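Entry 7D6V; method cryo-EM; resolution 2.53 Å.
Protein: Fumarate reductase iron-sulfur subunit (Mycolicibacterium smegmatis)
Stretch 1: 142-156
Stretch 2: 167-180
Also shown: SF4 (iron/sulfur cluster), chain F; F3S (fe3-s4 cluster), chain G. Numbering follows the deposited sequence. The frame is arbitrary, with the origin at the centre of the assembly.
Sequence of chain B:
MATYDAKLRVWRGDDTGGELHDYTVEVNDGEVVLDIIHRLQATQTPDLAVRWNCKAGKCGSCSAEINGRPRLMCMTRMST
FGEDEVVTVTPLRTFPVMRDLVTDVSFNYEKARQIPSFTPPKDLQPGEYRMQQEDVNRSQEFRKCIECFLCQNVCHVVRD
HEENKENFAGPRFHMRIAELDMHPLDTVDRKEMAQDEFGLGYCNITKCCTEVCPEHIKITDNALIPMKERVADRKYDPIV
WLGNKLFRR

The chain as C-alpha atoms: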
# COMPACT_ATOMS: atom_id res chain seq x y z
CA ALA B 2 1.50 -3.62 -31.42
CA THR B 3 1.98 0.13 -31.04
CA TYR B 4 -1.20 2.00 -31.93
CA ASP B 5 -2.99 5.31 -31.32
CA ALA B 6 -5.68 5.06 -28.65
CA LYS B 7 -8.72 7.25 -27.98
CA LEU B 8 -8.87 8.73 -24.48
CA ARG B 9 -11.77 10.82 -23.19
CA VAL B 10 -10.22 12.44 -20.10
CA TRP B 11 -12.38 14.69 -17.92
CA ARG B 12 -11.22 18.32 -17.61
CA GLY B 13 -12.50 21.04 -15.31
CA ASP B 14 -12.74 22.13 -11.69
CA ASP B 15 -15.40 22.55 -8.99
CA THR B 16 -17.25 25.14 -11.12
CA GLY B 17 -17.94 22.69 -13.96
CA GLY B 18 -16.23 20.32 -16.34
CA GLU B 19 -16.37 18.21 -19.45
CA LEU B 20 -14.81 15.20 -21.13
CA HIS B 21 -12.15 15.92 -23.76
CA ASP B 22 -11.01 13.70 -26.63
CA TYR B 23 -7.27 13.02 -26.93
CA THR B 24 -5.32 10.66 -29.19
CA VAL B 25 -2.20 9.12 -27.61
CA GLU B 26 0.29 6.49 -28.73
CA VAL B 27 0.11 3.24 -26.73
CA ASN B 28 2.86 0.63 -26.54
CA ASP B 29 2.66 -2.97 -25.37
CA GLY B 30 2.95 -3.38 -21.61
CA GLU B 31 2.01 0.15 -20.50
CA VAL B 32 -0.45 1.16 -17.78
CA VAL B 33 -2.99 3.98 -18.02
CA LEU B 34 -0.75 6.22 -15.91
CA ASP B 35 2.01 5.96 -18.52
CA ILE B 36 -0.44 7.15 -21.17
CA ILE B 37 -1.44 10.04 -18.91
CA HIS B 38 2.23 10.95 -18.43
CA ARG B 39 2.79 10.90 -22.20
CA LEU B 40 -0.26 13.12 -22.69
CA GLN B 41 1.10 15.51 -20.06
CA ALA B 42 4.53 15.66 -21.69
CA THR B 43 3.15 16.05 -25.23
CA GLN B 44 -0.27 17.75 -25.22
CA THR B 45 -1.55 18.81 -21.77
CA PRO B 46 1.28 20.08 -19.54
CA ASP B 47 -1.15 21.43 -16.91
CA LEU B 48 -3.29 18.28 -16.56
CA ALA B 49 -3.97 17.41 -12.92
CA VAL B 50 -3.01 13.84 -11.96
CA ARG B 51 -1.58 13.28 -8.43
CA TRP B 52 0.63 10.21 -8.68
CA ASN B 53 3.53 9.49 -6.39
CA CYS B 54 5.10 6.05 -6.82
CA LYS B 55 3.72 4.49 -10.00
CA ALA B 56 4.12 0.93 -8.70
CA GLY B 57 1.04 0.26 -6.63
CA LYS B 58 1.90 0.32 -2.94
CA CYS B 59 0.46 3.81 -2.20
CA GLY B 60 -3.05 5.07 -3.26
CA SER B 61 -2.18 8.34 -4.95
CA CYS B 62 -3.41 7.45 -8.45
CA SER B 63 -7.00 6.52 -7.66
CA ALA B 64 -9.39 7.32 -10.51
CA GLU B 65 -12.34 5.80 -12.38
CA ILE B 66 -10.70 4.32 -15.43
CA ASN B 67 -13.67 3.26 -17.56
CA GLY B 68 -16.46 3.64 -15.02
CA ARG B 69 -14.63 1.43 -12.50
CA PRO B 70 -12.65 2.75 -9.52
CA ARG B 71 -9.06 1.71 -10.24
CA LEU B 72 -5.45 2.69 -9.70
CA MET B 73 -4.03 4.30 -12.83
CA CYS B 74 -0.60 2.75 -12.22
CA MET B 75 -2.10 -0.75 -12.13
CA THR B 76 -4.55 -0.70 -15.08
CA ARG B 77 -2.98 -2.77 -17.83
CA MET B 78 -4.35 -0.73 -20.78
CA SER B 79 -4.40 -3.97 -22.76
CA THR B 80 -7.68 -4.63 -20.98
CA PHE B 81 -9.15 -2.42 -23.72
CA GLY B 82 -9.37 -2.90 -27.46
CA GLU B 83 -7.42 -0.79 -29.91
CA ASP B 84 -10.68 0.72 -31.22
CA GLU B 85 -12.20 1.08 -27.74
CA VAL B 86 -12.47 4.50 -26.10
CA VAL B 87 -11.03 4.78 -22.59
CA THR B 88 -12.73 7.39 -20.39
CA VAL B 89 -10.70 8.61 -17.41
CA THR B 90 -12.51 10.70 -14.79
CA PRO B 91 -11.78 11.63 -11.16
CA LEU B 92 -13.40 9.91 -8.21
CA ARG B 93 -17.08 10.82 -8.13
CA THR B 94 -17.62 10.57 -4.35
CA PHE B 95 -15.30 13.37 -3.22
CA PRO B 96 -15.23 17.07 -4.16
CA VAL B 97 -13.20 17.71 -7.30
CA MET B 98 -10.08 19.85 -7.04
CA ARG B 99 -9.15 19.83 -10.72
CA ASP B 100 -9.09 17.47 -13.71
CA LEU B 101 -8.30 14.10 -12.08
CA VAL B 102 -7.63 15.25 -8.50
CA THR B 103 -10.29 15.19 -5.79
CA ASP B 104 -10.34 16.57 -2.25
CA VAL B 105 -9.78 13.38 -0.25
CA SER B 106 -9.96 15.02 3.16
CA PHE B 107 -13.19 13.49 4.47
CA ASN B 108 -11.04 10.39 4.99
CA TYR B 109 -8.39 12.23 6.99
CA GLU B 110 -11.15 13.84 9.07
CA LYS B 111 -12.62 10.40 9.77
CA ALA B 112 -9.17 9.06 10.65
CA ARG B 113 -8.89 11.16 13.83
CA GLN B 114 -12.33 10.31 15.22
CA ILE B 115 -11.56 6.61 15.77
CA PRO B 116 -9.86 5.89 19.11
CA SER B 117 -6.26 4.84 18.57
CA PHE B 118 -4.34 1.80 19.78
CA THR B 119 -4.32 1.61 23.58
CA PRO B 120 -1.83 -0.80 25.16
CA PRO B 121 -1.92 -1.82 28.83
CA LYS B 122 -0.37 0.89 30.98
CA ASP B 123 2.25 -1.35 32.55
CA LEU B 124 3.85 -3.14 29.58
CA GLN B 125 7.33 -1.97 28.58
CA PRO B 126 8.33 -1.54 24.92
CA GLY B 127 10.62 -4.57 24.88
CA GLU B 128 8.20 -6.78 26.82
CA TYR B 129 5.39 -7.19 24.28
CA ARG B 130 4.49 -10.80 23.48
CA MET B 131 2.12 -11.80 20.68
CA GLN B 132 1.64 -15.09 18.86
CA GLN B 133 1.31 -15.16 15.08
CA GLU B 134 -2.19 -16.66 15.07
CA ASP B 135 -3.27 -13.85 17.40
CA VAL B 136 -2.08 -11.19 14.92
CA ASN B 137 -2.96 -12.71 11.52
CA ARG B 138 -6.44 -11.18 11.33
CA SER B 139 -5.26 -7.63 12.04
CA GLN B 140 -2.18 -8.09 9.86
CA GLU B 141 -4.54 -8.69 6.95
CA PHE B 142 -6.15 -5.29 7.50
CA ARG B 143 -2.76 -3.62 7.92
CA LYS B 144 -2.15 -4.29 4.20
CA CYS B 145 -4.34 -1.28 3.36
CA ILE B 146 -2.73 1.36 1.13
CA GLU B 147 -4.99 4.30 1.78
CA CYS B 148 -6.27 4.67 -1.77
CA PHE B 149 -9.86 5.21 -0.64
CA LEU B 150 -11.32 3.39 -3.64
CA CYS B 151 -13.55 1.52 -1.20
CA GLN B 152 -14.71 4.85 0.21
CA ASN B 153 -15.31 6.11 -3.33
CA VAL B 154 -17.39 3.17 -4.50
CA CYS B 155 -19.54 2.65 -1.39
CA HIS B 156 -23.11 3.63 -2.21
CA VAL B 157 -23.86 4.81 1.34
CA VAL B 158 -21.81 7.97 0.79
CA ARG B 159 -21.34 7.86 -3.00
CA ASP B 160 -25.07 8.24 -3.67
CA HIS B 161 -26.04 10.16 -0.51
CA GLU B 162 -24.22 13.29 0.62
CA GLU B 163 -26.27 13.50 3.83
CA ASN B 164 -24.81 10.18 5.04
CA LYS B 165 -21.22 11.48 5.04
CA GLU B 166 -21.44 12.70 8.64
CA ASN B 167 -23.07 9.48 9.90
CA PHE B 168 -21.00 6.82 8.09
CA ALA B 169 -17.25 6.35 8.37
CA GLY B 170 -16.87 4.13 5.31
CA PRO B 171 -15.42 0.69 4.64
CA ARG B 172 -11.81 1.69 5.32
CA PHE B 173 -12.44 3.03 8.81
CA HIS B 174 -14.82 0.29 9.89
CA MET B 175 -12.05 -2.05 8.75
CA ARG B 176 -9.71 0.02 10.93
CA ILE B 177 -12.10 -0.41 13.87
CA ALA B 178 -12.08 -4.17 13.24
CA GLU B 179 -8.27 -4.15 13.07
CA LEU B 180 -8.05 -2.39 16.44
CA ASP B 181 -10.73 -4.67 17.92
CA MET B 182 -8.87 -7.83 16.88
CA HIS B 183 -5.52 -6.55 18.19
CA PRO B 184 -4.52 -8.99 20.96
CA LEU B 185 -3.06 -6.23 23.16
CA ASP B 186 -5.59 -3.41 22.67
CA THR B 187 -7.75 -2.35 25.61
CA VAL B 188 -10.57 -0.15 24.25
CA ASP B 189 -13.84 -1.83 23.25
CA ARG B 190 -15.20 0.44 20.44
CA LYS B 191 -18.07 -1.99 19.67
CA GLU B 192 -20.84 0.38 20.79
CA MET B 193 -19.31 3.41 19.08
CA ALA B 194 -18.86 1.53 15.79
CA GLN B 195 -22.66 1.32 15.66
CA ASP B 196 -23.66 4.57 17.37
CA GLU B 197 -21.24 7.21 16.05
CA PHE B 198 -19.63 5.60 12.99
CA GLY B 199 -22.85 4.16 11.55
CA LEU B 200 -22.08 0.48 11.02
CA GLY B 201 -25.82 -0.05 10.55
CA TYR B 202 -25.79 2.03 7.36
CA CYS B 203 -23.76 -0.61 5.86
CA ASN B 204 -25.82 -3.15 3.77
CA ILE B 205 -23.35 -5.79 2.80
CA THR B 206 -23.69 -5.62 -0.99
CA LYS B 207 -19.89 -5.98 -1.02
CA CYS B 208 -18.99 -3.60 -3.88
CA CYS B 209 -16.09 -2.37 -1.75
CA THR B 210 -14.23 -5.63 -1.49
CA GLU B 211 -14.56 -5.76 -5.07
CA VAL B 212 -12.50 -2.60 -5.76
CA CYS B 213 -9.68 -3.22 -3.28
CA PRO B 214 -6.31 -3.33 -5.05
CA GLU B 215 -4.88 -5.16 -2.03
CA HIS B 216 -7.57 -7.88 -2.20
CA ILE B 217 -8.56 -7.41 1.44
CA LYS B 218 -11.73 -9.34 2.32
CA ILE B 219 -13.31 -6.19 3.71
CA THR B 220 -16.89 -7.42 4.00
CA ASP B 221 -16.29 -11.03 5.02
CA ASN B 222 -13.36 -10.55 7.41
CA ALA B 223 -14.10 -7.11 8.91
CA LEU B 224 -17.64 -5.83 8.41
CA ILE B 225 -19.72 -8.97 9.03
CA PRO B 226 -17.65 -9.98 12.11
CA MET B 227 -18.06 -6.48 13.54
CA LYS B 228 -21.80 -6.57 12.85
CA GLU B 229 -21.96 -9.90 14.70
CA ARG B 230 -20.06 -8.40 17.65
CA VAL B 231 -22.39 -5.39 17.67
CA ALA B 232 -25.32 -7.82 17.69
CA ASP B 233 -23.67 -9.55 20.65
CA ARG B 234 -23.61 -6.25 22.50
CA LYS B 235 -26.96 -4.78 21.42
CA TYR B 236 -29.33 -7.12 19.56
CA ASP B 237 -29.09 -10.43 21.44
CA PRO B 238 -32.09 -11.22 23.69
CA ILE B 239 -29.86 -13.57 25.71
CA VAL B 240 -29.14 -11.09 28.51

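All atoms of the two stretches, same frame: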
# COMPACT_ATOMS: atom_id res chain seq x y z
N PHE B 142 -5.64 -6.64 7.69
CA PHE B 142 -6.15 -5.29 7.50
C PHE B 142 -5.03 -4.25 7.46
O PHE B 142 -5.24 -3.16 6.93
CB PHE B 142 -7.13 -4.93 8.61
CG PHE B 142 -8.20 -5.96 8.83
CD1 PHE B 142 -8.81 -6.58 7.76
CD2 PHE B 142 -8.60 -6.30 10.11
CE1 PHE B 142 -9.79 -7.53 7.96
CE2 PHE B 142 -9.57 -7.24 10.32
CZ PHE B 142 -10.17 -7.86 9.24
N ARG B 143 -3.86 -4.56 8.01
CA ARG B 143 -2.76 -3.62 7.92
C ARG B 143 -2.13 -3.56 6.53
O ARG B 143 -1.20 -2.78 6.33
CB ARG B 143 -1.67 -3.95 8.95
CG ARG B 143 -2.15 -3.99 10.38
CD ARG B 143 -2.19 -2.61 10.99
NE ARG B 143 -0.86 -2.10 11.30
CZ ARG B 143 -0.62 -0.86 11.71
NH1 ARG B 143 -1.62 -0.01 11.87
NH2 ARG B 143 0.62 -0.48 11.97
N LYS B 144 -2.62 -4.35 5.58
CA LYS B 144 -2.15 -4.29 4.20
C LYS B 144 -2.70 -3.09 3.44
O LYS B 144 -2.29 -2.85 2.31
CB LYS B 144 -2.54 -5.56 3.44
CG LYS B 144 -1.66 -6.76 3.70
CD LYS B 144 -2.38 -8.04 3.35
CE LYS B 144 -2.88 -8.01 1.92
NZ LYS B 144 -4.15 -8.76 1.76
N CYS B 145 -3.65 -2.38 4.04
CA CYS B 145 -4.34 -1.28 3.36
C CYS B 145 -3.61 0.00 2.93
O CYS B 145 -3.35 0.87 3.76
CB CYS B 145 -5.59 -0.89 4.15
SG CYS B 145 -6.14 0.81 3.90
N ILE B 146 -3.29 0.11 1.64
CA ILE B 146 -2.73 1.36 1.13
C ILE B 146 -3.90 2.33 1.00
O ILE B 146 -4.90 2.03 0.35
CB ILE B 146 -2.00 1.15 -0.20
CG1 ILE B 146 -2.94 0.70 -1.32
CG2 ILE B 146 -0.90 0.12 -0.04
CD1 ILE B 146 -2.42 0.95 -2.70
N GLU B 147 -3.80 3.48 1.66
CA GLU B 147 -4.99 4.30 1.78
C GLU B 147 -5.32 4.96 0.45
O GLU B 147 -5.11 6.16 0.26
CB GLU B 147 -4.80 5.34 2.89
CG GLU B 147 -4.92 4.74 4.27
CD GLU B 147 -4.70 5.75 5.37
OE1 GLU B 147 -3.97 6.74 5.14
OE2 GLU B 147 -5.25 5.56 6.47
N CYS B 148 -5.88 4.17 -0.46
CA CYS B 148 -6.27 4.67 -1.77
C CYS B 148 -7.66 5.29 -1.70
O CYS B 148 -7.97 6.24 -2.41
CB CYS B 148 -6.25 3.54 -2.81
SG CYS B 148 -7.78 2.59 -2.91
N PHE B 149 -8.50 4.73 -0.83
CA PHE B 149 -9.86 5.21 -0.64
C PHE B 149 -10.78 4.87 -1.81
O PHE B 149 -11.81 5.52 -2.00
CB PHE B 149 -9.87 6.72 -0.37
CG PHE B 149 -8.96 7.14 0.74
CD1 PHE B 149 -9.00 6.50 1.97
CD2 PHE B 149 -8.05 8.16 0.56
CE1 PHE B 149 -8.15 6.87 2.99
CE2 PHE B 149 -7.20 8.54 1.58
CZ PHE B 149 -7.26 7.90 2.80
N LEU B 150 -10.43 3.85 -2.58
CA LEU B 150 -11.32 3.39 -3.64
C LEU B 150 -12.58 2.76 -3.05
O LEU B 150 -13.67 2.90 -3.61
CB LEU B 150 -10.59 2.41 -4.55
CG LEU B 150 -9.55 2.99 -5.50
CD1 LEU B 150 -8.77 1.88 -6.19
CD2 LEU B 150 -10.19 3.90 -6.52
N CYS B 151 -12.42 2.12 -1.90
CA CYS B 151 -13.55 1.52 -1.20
C CYS B 151 -14.49 2.64 -0.78
O CYS B 151 -15.70 2.56 -0.98
CB CYS B 151 -13.07 0.74 0.02
SG CYS B 151 -12.26 1.75 1.29
N GLN B 152 -13.92 3.70 -0.20
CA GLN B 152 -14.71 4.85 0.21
C GLN B 152 -15.40 5.49 -0.98
O GLN B 152 -16.54 5.96 -0.87
CB GLN B 152 -13.82 5.87 0.91
CG GLN B 152 -12.96 5.29 2.02
CD GLN B 152 -13.68 5.27 3.35
OE1 GLN B 152 -13.96 4.20 3.89
NE2 GLN B 152 -13.98 6.44 3.88
N ASN B 153 -14.72 5.54 -2.12
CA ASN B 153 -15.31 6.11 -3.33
C ASN B 153 -16.50 5.30 -3.82
O ASN B 153 -17.52 5.86 -4.22
CB ASN B 153 -14.25 6.22 -4.42
CG ASN B 153 -14.79 6.80 -5.70
OD1 ASN B 153 -15.17 7.97 -5.75
ND2 ASN B 153 -14.83 5.99 -6.75
N VAL B 154 -16.39 3.97 -3.80
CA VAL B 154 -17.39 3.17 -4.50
C VAL B 154 -18.61 2.89 -3.63
O VAL B 154 -19.69 2.60 -4.15
CB VAL B 154 -16.75 1.86 -5.00
CG1 VAL B 154 -16.45 0.94 -3.85
CG2 VAL B 154 -17.65 1.17 -6.03
N CYS B 155 -18.43 2.92 -2.31
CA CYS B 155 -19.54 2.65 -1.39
C CYS B 155 -20.75 3.49 -1.77
O CYS B 155 -20.62 4.69 -2.01
CB CYS B 155 -19.12 2.95 0.05
SG CYS B 155 -20.41 2.64 1.28
N HIS B 156 -21.92 2.87 -1.84
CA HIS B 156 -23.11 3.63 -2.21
C HIS B 156 -23.69 4.42 -1.05
O HIS B 156 -24.50 5.32 -1.28
CB HIS B 156 -24.18 2.70 -2.78
CG HIS B 156 -24.79 1.79 -1.76
ND1 HIS B 156 -26.11 1.86 -1.39
CD2 HIS B 156 -24.25 0.79 -1.02
CE1 HIS B 156 -26.36 0.94 -0.47
NE2 HIS B 156 -25.25 0.28 -0.24
N ASN B 167 -22.61 10.59 9.07
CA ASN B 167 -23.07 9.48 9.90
C ASN B 167 -22.32 8.18 9.63
O ASN B 167 -22.37 7.28 10.47
CB ASN B 167 -24.57 9.24 9.68
CG ASN B 167 -25.41 10.45 10.05
OD1 ASN B 167 -25.32 10.97 11.16
ND2 ASN B 167 -26.23 10.89 9.11
N PHE B 168 -21.64 8.06 8.50
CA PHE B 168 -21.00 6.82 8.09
C PHE B 168 -19.51 7.06 7.89
O PHE B 168 -19.12 8.03 7.22
CB PHE B 168 -21.64 6.30 6.80
CG PHE B 168 -21.22 4.91 6.42
CD1 PHE B 168 -21.44 3.86 7.27
CD2 PHE B 168 -20.63 4.67 5.19
CE1 PHE B 168 -21.06 2.58 6.92
CE2 PHE B 168 -20.25 3.39 4.84
CZ PHE B 168 -20.47 2.35 5.70
N ALA B 169 -18.69 6.19 8.47
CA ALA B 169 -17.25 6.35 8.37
C ALA B 169 -16.69 5.77 7.07
O ALA B 169 -15.67 6.25 6.58
CB ALA B 169 -16.56 5.70 9.57
N GLY B 170 -17.34 4.75 6.52
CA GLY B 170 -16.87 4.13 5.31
C GLY B 170 -16.21 2.79 5.55
O GLY B 170 -15.86 2.45 6.68
N PRO B 171 -16.04 2.01 4.49
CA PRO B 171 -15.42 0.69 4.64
C PRO B 171 -14.03 0.72 5.24
O PRO B 171 -13.71 -0.14 6.07
CB PRO B 171 -15.39 0.15 3.20
CG PRO B 171 -15.79 1.29 2.32
CD PRO B 171 -16.60 2.21 3.14
N ARG B 172 -13.19 1.68 4.86
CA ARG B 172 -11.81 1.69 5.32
C ARG B 172 -11.73 1.85 6.83
O ARG B 172 -10.96 1.16 7.50
CB ARG B 172 -11.03 2.81 4.62
CG ARG B 172 -9.52 2.75 4.82
CD ARG B 172 -9.07 3.67 5.94
NE ARG B 172 -7.67 3.49 6.30
CZ ARG B 172 -7.20 2.49 7.04
NH1 ARG B 172 -5.91 2.41 7.31
NH2 ARG B 172 -8.03 1.56 7.50
N PHE B 173 -12.56 2.73 7.39
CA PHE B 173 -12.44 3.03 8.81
C PHE B 173 -13.21 2.06 9.69
O PHE B 173 -12.82 1.84 10.84
CB PHE B 173 -12.85 4.48 9.05
CG PHE B 173 -11.91 5.44 8.39
CD1 PHE B 173 -10.66 5.66 8.92
CD2 PHE B 173 -12.26 6.07 7.21
CE1 PHE B 173 -9.78 6.51 8.30
CE2 PHE B 173 -11.39 6.93 6.60
CZ PHE B 173 -10.15 7.15 7.14
N HIS B 174 -14.26 1.43 9.18
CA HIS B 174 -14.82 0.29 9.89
C HIS B 174 -13.87 -0.90 9.87
O HIS B 174 -13.79 -1.64 10.85
CB HIS B 174 -16.19 -0.07 9.31
CG HIS B 174 -17.27 0.90 9.69
ND1 HIS B 174 -17.75 1.00 10.98
CD2 HIS B 174 -17.94 1.82 8.96
CE1 HIS B 174 -18.68 1.93 11.02
NE2 HIS B 174 -18.82 2.45 9.81
N MET B 175 -13.13 -1.06 8.77
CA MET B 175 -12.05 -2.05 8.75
C MET B 175 -10.97 -1.70 9.77
O MET B 175 -10.39 -2.59 10.40
CB MET B 175 -11.46 -2.15 7.35
CG MET B 175 -10.41 -3.23 7.19
SD MET B 175 -9.54 -3.13 5.62
CE MET B 175 -8.67 -1.58 5.81
N ARG B 176 -10.67 -0.41 9.92
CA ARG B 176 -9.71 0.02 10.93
C ARG B 176 -10.21 -0.28 12.34
O ARG B 176 -9.43 -0.70 13.21
CB ARG B 176 -9.42 1.51 10.75
CG ARG B 176 -8.69 2.15 11.91
CD ARG B 176 -7.20 2.21 11.66
NE ARG B 176 -6.51 2.97 12.69
CZ ARG B 176 -5.62 2.46 13.53
NH1 ARG B 176 -5.30 1.18 13.45
NH2 ARG B 176 -5.04 3.23 14.44
N ILE B 177 -11.50 -0.06 12.58
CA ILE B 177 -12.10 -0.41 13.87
C ILE B 177 -11.98 -1.91 14.12
O ILE B 177 -11.66 -2.34 15.23
CB ILE B 177 -13.56 0.06 13.93
CG1 ILE B 177 -13.63 1.58 13.97
CG2 ILE B 177 -14.26 -0.53 15.14
CD1 ILE B 177 -15.03 2.12 13.86
N ALA B 178 -12.23 -2.73 13.09
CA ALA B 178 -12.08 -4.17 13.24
C ALA B 178 -10.63 -4.55 13.52
O ALA B 178 -10.35 -5.45 14.32
CB ALA B 178 -12.58 -4.89 11.98
N GLU B 179 -9.69 -3.88 12.85
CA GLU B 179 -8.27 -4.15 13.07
C GLU B 179 -7.86 -3.83 14.50
O GLU B 179 -7.08 -4.57 15.11
CB GLU B 179 -7.44 -3.34 12.06
CG GLU B 179 -5.96 -3.68 12.00
CD GLU B 179 -5.15 -2.96 13.06
OE1 GLU B 179 -5.56 -1.85 13.46
OE2 GLU B 179 -4.11 -3.50 13.49
N LEU B 180 -8.37 -2.73 15.05
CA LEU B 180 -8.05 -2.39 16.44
C LEU B 180 -8.78 -3.30 17.42
O LEU B 180 -8.26 -3.58 18.50
CB LEU B 180 -8.39 -0.93 16.71
CG LEU B 180 -7.40 0.08 16.14
CD1 LEU B 180 -7.97 1.48 16.19
CD2 LEU B 180 -6.09 0.00 16.88
FE1 SF4 F . -10.15 0.65 0.75
FE2 SF4 F . -8.41 -1.71 -0.00
FE3 SF4 F . -7.36 0.40 1.88
FE4 SF4 F . -7.75 1.05 -1.04
S1 SF4 F . -6.69 -0.45 0.05
S2 SF4 F . -8.42 1.90 0.80
S3 SF4 F . -9.47 -0.21 -1.09
S4 SF4 F . -9.09 -0.85 1.83
FE1 F3S G . -19.49 -0.33 1.20
FE3 F3S G . -18.75 -2.90 1.42
FE4 F3S G . -20.67 -2.01 3.07
S1 F3S G . -19.32 -1.81 -0.44
S2 F3S G . -21.71 -0.43 1.83
S3 F3S G . -18.47 -1.28 3.03
S4 F3S G . -20.52 -4.09 2.22

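Cluster-binding stretch 142-156 packs against stretch 167-180 of the same chain, burying 776 Å² summed over both sides. The first begins with a type I turn from Phe 142 to Cys 145, runs through a cysteine-bearing loop and forms a short helix, 150-154; the second enters helix 171-180 with Gly 170 at the N-cap position. The two helix axes approach to 9.2 Å, their directions 127° apart. The backbones come near at Gln 152 and Gly 170 (CA to CA 5.6 Å) and again at Phe 142 and Glu 179 (CA to CA 6.1 Å).

Hydrogen bonding centres on Gln 152, which joins the start of the second helix with both ends of its amide. Its OE1 accepts from Arg 172 N (2.8 Å), one of the first-turn amides that lack a partner within their own helix, while its NE2 donates almost linearly to Ala 169 O (3.2 Å, 170°). Pro 171 N also lies 3.1 Å from Gln 152 OE1 but has no hydrogen to share. Glycine suits position 170 twice over: an ideal CB on Gly 170 would fall 2.2 Å from Gln 152 OE1, and the backbone angles (104/165) would jam it against the preceding carbonyl.

Among the charged groups, Arg 172 forms a salt bridge with Glu 147, its NE donating to Glu 147 OE2 at 3.2 Å and its NH1 adding a weak bond to the same oxygen at 3.3 Å. The carboxylate oxygen lies at the edge of the guanidinium, where N-H groups can reach it; Cys 145 SG sits over one face, 3.7 Å from Arg 172 CZ. Arg 143 NE and Glu 179 OE2, 4.2 Å apart, attract by charge alone, since the oxygen lies well out of the guanidinium plane. Within its helix, Glu 179 OE1 pairs with Arg 176 NH1 at 3.0 Å, offsetting charge where Arg 176 NH1 comes 4.2 Å from Arg 143 NH1.

In the apolar packing, Phe 142 presents its ring edge to Glu 179, with CD2 3.7 Å from Glu 179 CA, and its CD1 meets Met 175 CG at 3.8 Å. The methyl of Met 175 continues toward the cluster loop, CE packing 3.6 Å from Cys 145 CB. Further along, Cys 151 CB touches Pro 171 CG at 3.6 Å, and Cys 155 SG lies 3.6 Å from Phe 168 CE2.

Cys 145, Cys 148 and Cys 151 bind three irons of SF4 through their SG atoms.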